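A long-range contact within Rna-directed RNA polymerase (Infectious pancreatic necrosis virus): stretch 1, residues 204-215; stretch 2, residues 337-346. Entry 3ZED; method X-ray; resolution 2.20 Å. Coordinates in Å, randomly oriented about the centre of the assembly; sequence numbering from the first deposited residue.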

# COMPACT_ATOMS: atom_id res chain seq x y z
N THR B 204 3.19 17.27 -3.61
CA THR B 204 3.30 15.87 -4.10
C THR B 204 2.21 14.97 -3.53
O THR B 204 1.89 13.94 -4.14
CB THR B 204 4.68 15.30 -3.77
OG1 THR B 204 4.77 15.14 -2.35
CG2 THR B 204 5.81 16.20 -4.27
N LEU B 205 1.65 15.32 -2.37
CA LEU B 205 0.54 14.57 -1.78
C LEU B 205 -0.50 15.54 -1.19
O LEU B 205 -0.62 15.64 0.03
CB LEU B 205 1.00 13.53 -0.73
CG LEU B 205 -0.04 12.49 -0.30
CD1 LEU B 205 -0.13 11.34 -1.27
CD2 LEU B 205 0.27 11.97 1.05
N PRO B 206 -1.25 16.29 -2.05
CA PRO B 206 -2.26 17.21 -1.50
C PRO B 206 -3.36 16.46 -0.76
O PRO B 206 -3.83 15.41 -1.24
CB PRO B 206 -2.81 17.91 -2.75
CG PRO B 206 -2.52 16.97 -3.89
CD PRO B 206 -1.22 16.34 -3.52
N ILE B 207 -3.71 16.93 0.44
CA ILE B 207 -4.74 16.29 1.25
C ILE B 207 -5.80 17.30 1.68
O ILE B 207 -5.52 18.50 1.78
CB ILE B 207 -4.16 15.54 2.49
CG1 ILE B 207 -3.40 16.49 3.47
CG2 ILE B 207 -3.35 14.30 2.08
CD1 ILE B 207 -3.08 15.96 4.88
N ASN B 208 -6.99 16.79 1.96
CA ASN B 208 -8.07 17.57 2.56
C ASN B 208 -8.19 17.16 4.00
O ASN B 208 -7.55 16.18 4.42
CB ASN B 208 -9.39 17.35 1.82
CG ASN B 208 -9.47 18.07 0.52
OD1 ASN B 208 -9.34 19.30 0.47
ND2 ASN B 208 -9.71 17.33 -0.54
N THR B 209 -9.01 17.88 4.78
CA THR B 209 -9.21 17.48 6.17
C THR B 209 -10.22 16.33 6.17
O THR B 209 -11.02 16.27 5.23
CB THR B 209 -9.75 18.67 7.01
OG1 THR B 209 -11.09 18.95 6.59
CG2 THR B 209 -8.86 19.92 6.97
N PRO B 210 -10.29 15.48 7.23
CA PRO B 210 -11.41 14.52 7.29
C PRO B 210 -12.75 15.27 7.31
O PRO B 210 -12.77 16.45 7.67
CB PRO B 210 -11.19 13.79 8.63
CG PRO B 210 -9.74 14.04 8.96
CD PRO B 210 -9.44 15.39 8.44
N LYS B 211 -13.85 14.60 6.94
CA LYS B 211 -15.20 15.20 6.98
C LYS B 211 -15.46 15.81 8.37
O LYS B 211 -14.96 15.28 9.36
CB LYS B 211 -16.26 14.14 6.67
CG LYS B 211 -16.29 13.68 5.23
CD LYS B 211 -17.22 12.48 5.05
CE LYS B 211 -18.12 12.60 3.84
NZ LYS B 211 -17.38 12.46 2.55
N HIS B 212 -16.23 16.90 8.44
CA HIS B 212 -16.57 17.58 9.71
C HIS B 212 -17.30 16.63 10.67
O HIS B 212 -17.08 16.70 11.88
CB HIS B 212 -17.41 18.84 9.45
CG HIS B 212 -17.99 19.47 10.69
ND1 HIS B 212 -17.21 20.22 11.56
CD2 HIS B 212 -19.26 19.43 11.17
CE1 HIS B 212 -18.02 20.61 12.53
NE2 HIS B 212 -19.25 20.15 12.35
N GLU B 213 -18.16 15.74 10.14
CA GLU B 213 -18.95 14.79 10.93
C GLU B 213 -18.08 13.68 11.55
O GLU B 213 -18.48 13.11 12.56
CB GLU B 213 -20.10 14.17 10.11
CG GLU B 213 -19.73 13.76 8.68
CD GLU B 213 -20.05 14.77 7.60
OE1 GLU B 213 -19.57 15.93 7.70
OE2 GLU B 213 -20.78 14.41 6.65
N ASP B 214 -16.90 13.41 10.99
CA ASP B 214 -15.98 12.40 11.50
C ASP B 214 -15.36 12.80 12.85
O ASP B 214 -14.97 13.97 13.04
CB ASP B 214 -14.88 12.09 10.48
CG ASP B 214 -15.33 11.26 9.29
OD1 ASP B 214 -16.55 10.93 9.21
OD2 ASP B 214 -14.47 10.90 8.46
N PRO B 215 -15.28 11.84 13.81
CA PRO B 215 -14.70 12.17 15.11
C PRO B 215 -13.21 12.46 15.05
O PRO B 215 -12.48 11.92 14.23
CB PRO B 215 -14.96 10.91 15.95
CG PRO B 215 -15.06 9.81 14.95
CD PRO B 215 -15.68 10.42 13.74
N THR B 337 -6.85 6.89 7.22
CA THR B 337 -8.02 6.67 6.37
C THR B 337 -9.04 7.82 6.39
O THR B 337 -9.47 8.16 5.29
CB THR B 337 -8.65 5.28 6.57
OG1 THR B 337 -9.17 5.16 7.87
CG2 THR B 337 -7.66 4.14 6.32
N PRO B 338 -9.40 8.52 7.52
CA PRO B 338 -10.36 9.64 7.40
C PRO B 338 -9.81 10.80 6.56
O PRO B 338 -10.60 11.50 5.92
CB PRO B 338 -10.60 10.06 8.87
CG PRO B 338 -10.21 8.88 9.68
CD PRO B 338 -9.02 8.30 8.93
N VAL B 339 -8.47 10.96 6.50
CA VAL B 339 -7.81 11.98 5.68
C VAL B 339 -7.78 11.54 4.21
O VAL B 339 -8.18 12.31 3.32
CB VAL B 339 -6.38 12.31 6.19
CG1 VAL B 339 -5.61 13.19 5.20
CG2 VAL B 339 -6.41 12.95 7.58
N MET B 340 -7.29 10.31 3.94
CA MET B 340 -7.12 9.79 2.57
C MET B 340 -8.45 9.54 1.85
O MET B 340 -8.48 9.69 0.64
CB MET B 340 -6.22 8.54 2.54
CG MET B 340 -4.79 8.82 3.04
SD MET B 340 -3.99 10.36 2.49
CE MET B 340 -3.68 9.98 0.74
N ASN B 341 -9.55 9.28 2.58
CA ASN B 341 -10.90 9.11 2.00
C ASN B 341 -11.35 10.38 1.29
O ASN B 341 -12.11 10.32 0.32
CB ASN B 341 -11.93 8.81 3.10
CG ASN B 341 -12.01 7.41 3.65
OD1 ASN B 341 -11.37 6.47 3.16
ND2 ASN B 341 -12.82 7.25 4.71
N GLU B 342 -10.90 11.54 1.80
CA GLU B 342 -11.25 12.86 1.32
C GLU B 342 -10.19 13.44 0.40
O GLU B 342 -10.31 14.60 -0.01
CB GLU B 342 -11.44 13.79 2.54
CG GLU B 342 -12.64 13.43 3.40
CD GLU B 342 -13.94 13.49 2.63
OE1 GLU B 342 -14.31 14.60 2.18
OE2 GLU B 342 -14.56 12.42 2.41
N SER B 343 -9.14 12.67 0.09
CA SER B 343 -7.99 13.19 -0.65
C SER B 343 -7.61 12.39 -1.90
O SER B 343 -6.42 12.14 -2.15
CB SER B 343 -6.78 13.29 0.30
OG SER B 343 -7.15 13.98 1.49
N LYS B 344 -8.61 12.05 -2.72
CA LYS B 344 -8.36 11.35 -3.99
C LYS B 344 -7.93 12.41 -5.02
O LYS B 344 -8.65 12.68 -5.99
CB LYS B 344 -9.60 10.53 -4.46
CG LYS B 344 -10.31 9.69 -3.39
CD LYS B 344 -9.52 8.48 -2.92
CE LYS B 344 -10.25 7.80 -1.79
NZ LYS B 344 -9.55 6.56 -1.34
N LEU B 345 -6.77 13.05 -4.77
CA LEU B 345 -6.28 14.12 -5.62
C LEU B 345 -5.04 13.67 -6.39
O LEU B 345 -4.08 13.18 -5.80
CB LEU B 345 -6.01 15.40 -4.79
CG LEU B 345 -7.11 15.82 -3.78
CD1 LEU B 345 -6.66 17.02 -2.92
CD2 LEU B 345 -8.43 16.18 -4.49
N ASN B 346 -5.09 13.78 -7.72
CA ASN B 346 -3.99 13.34 -8.57
C ASN B 346 -3.88 14.24 -9.79
O ASN B 346 -4.71 15.12 -9.97
CB ASN B 346 -4.12 11.85 -8.96
CG ASN B 346 -5.38 11.53 -9.71
OD1 ASN B 346 -5.58 11.96 -10.84
ND2 ASN B 346 -6.26 10.79 -9.08
O HOH W 1 -3.60 12.58 -1.32
O HOH W 2 -12.67 17.51 3.22
O HOH W 3 -13.47 11.90 6.40

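The strongest polar link is a salt bridge between Lys-211 NZ and Glu-342 OE2, at 2.8 Å. The CA-to-CB bond of Lys-211 points sideways, but the long chain brings its amine to the carboxylate. The CA-to-CB bond of Glu-342 points toward stretch 1, and the residue loses more surface to the contact than any other.

Asn-208 makes two nearly straight hydrogen bonds. Its backbone N donates to Ser-343 OG at 2.9 Å, and its side-chain ND2 donates to Glu-342 O at 2.8 Å. Ser-343 OG in turn donates to Val-339 O at 2.7 Å. A small hydroxyl suits this place because it both accepts and donates, tying Asn-208 N to Val-339 O through one side chain.

Waters bridge the two stretches. Water 1 donates to Pro-206 O and Ser-343 O. Water 3 accepts from Lys-211 N and donates to Asp-214 OD2 and Pro-338 O.

Apolar packing adds to these polar links. Ile-207 lies against Val-339 (CD1 to CG1, 3.8 Å) and Met-340 (CG2 to SD, 4.0 Å). Pro-210 packs on Pro-338 (CB to CB, 3.8 Å) and Val-339 (CG to CG2, 3.8 Å). Pro-206 CG meets Leu-345 CB at 3.9 Å. Ile-207, Val-339, Met-340, Pro-206 and Pro-210 are buried; their apolar side chains need no hydrogen-bond partners there. Together the stretches bury 653 Å², both sides summed.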